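Long-range contact in reticulocyte binding protein (Streptococcus agalactiae COH1, PDB 3FAW), which is a cell-wall-anchored pullulanase that probably hydrolyses alpha-1,6 branch linkages in pullulan and related alpha-glucans: residues 535-548 with 729-741. Residues are numbered along the deposited sequence; the frame is centred on the assembly and turned at random.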
loop_
_atom_site.group_PDB
_atom_site.type_symbol
_atom_site.label_atom_id
_atom_site.label_comp_id
_atom_site.label_asym_id
_atom_site.label_seq_id
_atom_site.Cartn_x
_atom_site.Cartn_y
_atom_site.Cartn_z
ATOM N N ALA A 535 11.806 6.792 23.210
ATOM C CA ALA A 535 11.356 5.407 23.321
ATOM C C ALA A 535 12.577 4.511 23.558
ATOM O O ALA A 535 13.616 5.005 23.997
ATOM C CB ALA A 535 10.592 4.996 22.066
ATOM N N PHE A 536 12.470 3.212 23.273
ATOM C CA PHE A 536 13.513 2.257 23.678
ATOM C C PHE A 536 14.928 2.612 23.200
ATOM O O PHE A 536 15.860 2.613 23.999
ATOM C CB PHE A 536 13.171 0.833 23.233
ATOM C CG PHE A 536 14.000 -0.225 23.913
ATOM C CD1 PHE A 536 13.715 -0.615 25.216
ATOM C CD2 PHE A 536 15.063 -0.829 23.255
ATOM C CE1 PHE A 536 14.475 -1.584 25.852
ATOM C CE2 PHE A 536 15.830 -1.806 23.885
ATOM C CZ PHE A 536 15.539 -2.181 25.185
ATOM N N ILE A 537 15.089 2.901 21.909
ATOM C CA ILE A 537 16.412 3.216 21.353
ATOM C C ILE A 537 16.747 4.718 21.365
ATOM O O ILE A 537 17.795 5.112 20.856
ATOM C CB ILE A 537 16.603 2.643 19.914
ATOM C CG1 ILE A 537 15.825 3.460 18.868
ATOM C CG2 ILE A 537 16.222 1.161 19.879
ATOM C CD1 ILE A 537 15.860 2.869 17.459
ATOM N N THR A 538 15.870 5.540 21.946
ATOM C CA THR A 538 16.062 6.996 21.990
ATOM C C THR A 538 15.937 7.570 23.412
ATOM O O THR A 538 15.524 8.721 23.596
ATOM C CB THR A 538 15.073 7.719 21.045
ATOM O OG1 THR A 538 13.734 7.312 21.346
ATOM C CG2 THR A 538 15.389 7.395 19.586
ATOM N N GLY A 539 16.295 6.761 24.407
ATOM C CA GLY A 539 16.411 7.230 25.795
ATOM C C GLY A 539 15.151 7.246 26.648
ATOM O O GLY A 539 15.160 7.808 27.740
ATOM N N GLY A 540 14.072 6.629 26.171
ATOM C CA GLY A 540 12.827 6.546 26.944
ATOM C C GLY A 540 12.552 5.129 27.428
ATOM O O GLY A 540 12.240 4.259 26.614
ATOM N N PRO A 541 12.662 4.880 28.751
ATOM C CA PRO A 541 12.435 3.528 29.277
ATOM C C PRO A 541 11.060 2.939 28.931
ATOM O O PRO A 541 10.043 3.616 29.056
ATOM C CB PRO A 541 12.582 3.712 30.792
ATOM C CG PRO A 541 13.424 4.912 30.949
ATOM C CD PRO A 541 13.032 5.819 29.827
ATOM N N GLN A 542 11.048 1.685 28.490
ATOM C CA GLN A 542 9.813 0.992 28.121
ATOM C C GLN A 542 9.658 -0.265 28.966
ATOM O O GLN A 542 10.650 -0.845 29.403
ATOM C CB GLN A 542 9.831 0.612 26.638
ATOM C CG GLN A 542 10.046 1.782 25.672
ATOM C CD GLN A 542 8.889 2.768 25.650
ATOM O OE1 GLN A 542 9.063 3.956 25.936
ATOM N NE2 GLN A 542 7.701 2.282 25.315
ATOM N N SER A 543 8.416 -0.684 29.196
ATOM C CA SER A 543 8.146 -1.957 29.865
ATOM C C SER A 543 8.759 -3.092 29.042
ATOM O O SER A 543 8.451 -3.240 27.861
ATOM C CB SER A 543 6.641 -2.177 30.035
ATOM O OG SER A 543 6.371 -3.422 30.658
ATOM N N LEU A 544 9.635 -3.876 29.663
ATOM C CA LEU A 544 10.384 -4.912 28.946
ATOM C C LEU A 544 9.516 -6.103 28.544
ATOM O O LEU A 544 9.825 -6.794 27.578
ATOM C CB LEU A 544 11.571 -5.398 29.782
ATOM C CG LEU A 544 12.573 -4.321 30.221
ATOM C CD1 LEU A 544 13.734 -4.965 30.940
ATOM C CD2 LEU A 544 13.058 -3.486 29.037
ATOM N N GLN A 545 8.437 -6.347 29.283
ATOM C CA GLN A 545 7.511 -7.429 28.936
ATOM C C GLN A 545 6.822 -7.127 27.600
ATOM O O GLN A 545 6.718 -7.997 26.738
ATOM C CB GLN A 545 6.478 -7.638 30.048
ATOM C CG GLN A 545 5.774 -8.997 30.009
ATOM C CD GLN A 545 6.725 -10.179 30.187
ATOM O OE1 GLN A 545 6.393 -11.300 29.554
ATOM N NE2 GLN A 545 7.740 -10.082 30.878
ATOM N N GLY A 546 6.373 -5.885 27.440
ATOM C CA GLY A 546 5.764 -5.422 26.193
ATOM C C GLY A 546 6.721 -5.480 25.015
ATOM O O GLY A 546 6.338 -5.913 23.931
ATOM N N ILE A 547 7.959 -5.036 25.236
ATOM C CA ILE A 547 9.030 -5.137 24.238
ATOM C C ILE A 547 9.271 -6.605 23.887
ATOM O O ILE A 547 9.324 -6.964 22.711
ATOM C CB ILE A 547 10.369 -4.507 24.739
ATOM C CG1 ILE A 547 10.214 -3.012 25.045
ATOM C CG2 ILE A 547 11.489 -4.669 23.700
ATOM C CD1 ILE A 547 9.982 -2.157 23.825
ATOM N N PHE A 548 9.392 -7.446 24.915
ATOM C CA PHE A 548 9.648 -8.874 24.731
ATOM C C PHE A 548 8.534 -9.547 23.935
ATOM O O PHE A 548 8.800 -10.313 23.015
ATOM C CB PHE A 548 9.821 -9.579 26.085
ATOM C CG PHE A 548 10.051 -11.063 25.967
ATOM C CD1 PHE A 548 11.122 -11.553 25.233
ATOM C CD2 PHE A 548 9.191 -11.968 26.577
ATOM C CE1 PHE A 548 11.339 -12.922 25.109
ATOM C CE2 PHE A 548 9.406 -13.341 26.463
ATOM C CZ PHE A 548 10.479 -13.816 25.727
ATOM N N ASP A 729 20.264 -5.370 37.841
ATOM C CA ASP A 729 19.705 -4.019 37.999
ATOM C C ASP A 729 18.558 -3.702 37.020
ATOM O O ASP A 729 18.191 -2.540 36.846
ATOM C CB ASP A 729 20.818 -2.965 37.894
ATOM C CG ASP A 729 21.408 -2.856 36.497
ATOM O OD1 ASP A 729 21.019 -3.642 35.611
ATOM O OD2 ASP A 729 22.273 -1.981 36.291
ATOM N N ILE A 730 17.994 -4.737 36.399
ATOM C CA ILE A 730 16.897 -4.577 35.443
ATOM C C ILE A 730 15.606 -4.143 36.146
ATOM O O ILE A 730 15.172 -4.778 37.111
ATOM C CB ILE A 730 16.649 -5.894 34.663
ATOM C CG1 ILE A 730 17.829 -6.194 33.733
ATOM C CG2 ILE A 730 15.359 -5.828 33.857
ATOM C CD1 ILE A 730 17.999 -5.190 32.598
ATOM N N LYS A 731 15.008 -3.054 35.667
ATOM C CA LYS A 731 13.764 -2.534 36.238
ATOM C C LYS A 731 12.592 -2.846 35.308
ATOM O O LYS A 731 12.801 -3.277 34.171
ATOM C CB LYS A 731 13.874 -1.028 36.489
ATOM C CG LYS A 731 15.083 -0.605 37.334
ATOM C CD LYS A 731 15.100 -1.271 38.707
ATOM C CE LYS A 731 16.314 -0.850 39.533
ATOM N NZ LYS A 731 16.248 -1.370 40.933
ATOM N N GLU A 732 11.368 -2.640 35.795
ATOM C CA GLU A 732 10.161 -2.984 35.025
ATOM C C GLU A 732 10.105 -2.203 33.708
ATOM O O GLU A 732 9.832 -2.781 32.658
ATOM C CB GLU A 732 8.882 -2.762 35.842
ATOM C CG GLU A 732 7.649 -3.424 35.228
ATOM C CD GLU A 732 6.426 -3.392 36.133
ATOM O OE1 GLU A 732 6.378 -2.565 37.069
ATOM O OE2 GLU A 732 5.501 -4.202 35.899
ATOM N N LYS A 733 10.368 -0.899 33.778
ATOM C CA LYS A 733 10.598 -0.080 32.586
ATOM C C LYS A 733 12.095 0.171 32.471
ATOM O O LYS A 733 12.711 0.671 33.414
ATOM C CB LYS A 733 9.854 1.253 32.678
ATOM C CG LYS A 733 8.337 1.126 32.660
ATOM C CD LYS A 733 7.679 2.495 32.661
ATOM C CE LYS A 733 6.174 2.396 32.506
ATOM N NZ LYS A 733 5.537 3.742 32.446
ATOM N N ASP A 734 12.692 -0.183 31.337
ATOM C CA ASP A 734 14.145 -0.052 31.193
ATOM C C ASP A 734 14.587 0.203 29.750
ATOM O O ASP A 734 13.753 0.293 28.843
ATOM C CB ASP A 734 14.840 -1.297 31.766
ATOM C CG ASP A 734 16.061 -0.953 32.602
ATOM O OD1 ASP A 734 16.817 -0.046 32.194
ATOM O OD2 ASP A 734 16.265 -1.595 33.661
ATOM N N LEU A 735 15.905 0.352 29.569
ATOM C CA LEU A 735 16.529 0.637 28.268
ATOM C C LEU A 735 17.509 -0.453 27.820
ATOM O O LEU A 735 18.214 -0.287 26.826
ATOM C CB LEU A 735 17.280 1.973 28.331
ATOM C CG LEU A 735 16.445 3.230 28.578
ATOM C CD1 LEU A 735 17.353 4.405 28.898
ATOM C CD2 LEU A 735 15.565 3.540 27.380
ATOM N N VAL A 736 17.561 -1.558 28.557
ATOM C CA VAL A 736 18.348 -2.724 28.145
ATOM C C VAL A 736 17.439 -3.949 28.119
ATOM O O VAL A 736 16.538 -4.078 28.949
ATOM C CB VAL A 736 19.575 -2.966 29.073
ATOM C CG1 VAL A 736 19.166 -2.940 30.522
ATOM C CG2 VAL A 736 20.273 -4.295 28.728
ATOM N N ILE A 737 17.662 -4.830 27.149
ATOM C CA ILE A 737 16.911 -6.080 27.055
ATOM C C ILE A 737 17.777 -7.180 26.441
ATOM O O ILE A 737 18.653 -6.913 25.620
ATOM C CB ILE A 737 15.591 -5.903 26.238
ATOM C CG1 ILE A 737 14.637 -7.078 26.483
ATOM C CG2 ILE A 737 15.875 -5.747 24.742
ATOM C CD1 ILE A 737 13.241 -6.843 25.950
ATOM N N ALA A 738 17.533 -8.414 26.863
ATOM C CA ALA A 738 18.228 -9.574 26.302
ATOM C C ALA A 738 17.271 -10.750 26.193
ATOM O O ALA A 738 16.462 -10.977 27.091
ATOM C CB ALA A 738 19.428 -9.947 27.159
ATOM N N TYR A 739 17.365 -11.490 25.092
ATOM C CA TYR A 739 16.507 -12.654 24.868
ATOM C C TYR A 739 17.223 -13.776 24.136
ATOM O O TYR A 739 18.148 -13.541 23.364
ATOM C CB TYR A 739 15.230 -12.279 24.104
ATOM C CG TYR A 739 15.433 -11.376 22.909
ATOM C CD1 TYR A 739 15.494 -11.890 21.612
ATOM C CD2 TYR A 739 15.535 -9.999 23.075
ATOM C CE1 TYR A 739 15.664 -11.048 20.516
ATOM C CE2 TYR A 739 15.709 -9.160 21.997
ATOM C CZ TYR A 739 15.766 -9.680 20.720
ATOM O OH TYR A 739 15.936 -8.813 19.661
ATOM N N GLN A 740 16.763 -14.995 24.392
ATOM C CA GLN A 740 17.345 -16.192 23.803
ATOM C C GLN A 740 16.319 -16.927 22.948
ATOM O O GLN A 740 15.159 -17.069 23.334
ATOM C CB GLN A 740 17.848 -17.122 24.901
ATOM C CG GLN A 740 18.736 -18.253 24.396
ATOM C CD GLN A 740 19.042 -19.260 25.483
ATOM O OE1 GLN A 740 20.251 -19.201 26.014
ATOM N NE2 GLN A 740 18.195 -20.080 25.845
ATOM N N THR A 741 16.762 -17.385 21.783
ATOM C CA THR A 741 15.955 -18.245 20.929
ATOM C C THR A 741 16.781 -19.464 20.513
ATOM O O THR A 741 18.012 -19.442 20.563
ATOM C CB THR A 741 15.417 -17.487 19.689
ATOM O OG1 THR A 741 14.653 -18.385 18.875
ATOM C CG2 THR A 741 16.554 -16.883 18.867
HETATM O O HOH W 1 7.996 -5.089 32.107
#
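Phe536 turns a ring edge to the strand 736-741: Ile737 N lies in the ring plane, Val736 C close to it, 3.9 Å from Phe536 CZ. Ile737 CG2 and the carbonyl oxygens of Asp734 and Leu735 come in obliquely, with Phe536 CZ 3.6 Å from Ile737 CG2. The Phe548 ring meets Tyr739 CB obliquely through CE1. The contact joins the TIM barrel of a pullulanase to its C-terminal antiparallel beta sheet: the loop, short strand and helix start of 535-548, part of the excursion between barrel strands 513-516 and 566-568, pack against strand 736-742. A two-stranded antiparallel ribbon clamps them together. Gln542 and Asp734 form its hydrogen-bonded pair, Gln542 N to Asp734 O (3.1 Å) and Asp734 N to Gln542 O (2.9 Å), the latter donor lying above the carbonyl plane. Ser543 and Lys733 follow as the non-hydrogen-bonded pair. Leu544 N then reaches Glu732 O nearly end-on, the C=O...N angle being 167°, and a water ties that same oxygen to Ser543 OG and Gln545 N. Leu544 CD1 presses on Ile730 CG2, a tight 3.4 Å, and both its methyls touch Val736 O. With CG1 anti to the backbone N (chi1 -164°), Ile737 sends CD1 to Ile547 CG2, its other branch keeping to Phe536, thus bridging helix and loop. Asp734 ties down its flanks through anti lone pairs, OD2 taking Lys731 N and OD1 Leu735 N, with Arg760 salt-bridged to OD1. Beside Gly540 and Pro541, Leu735 CD2 rests 3.4 Å from Gly540 C and 3.5 Å from Pro541 N.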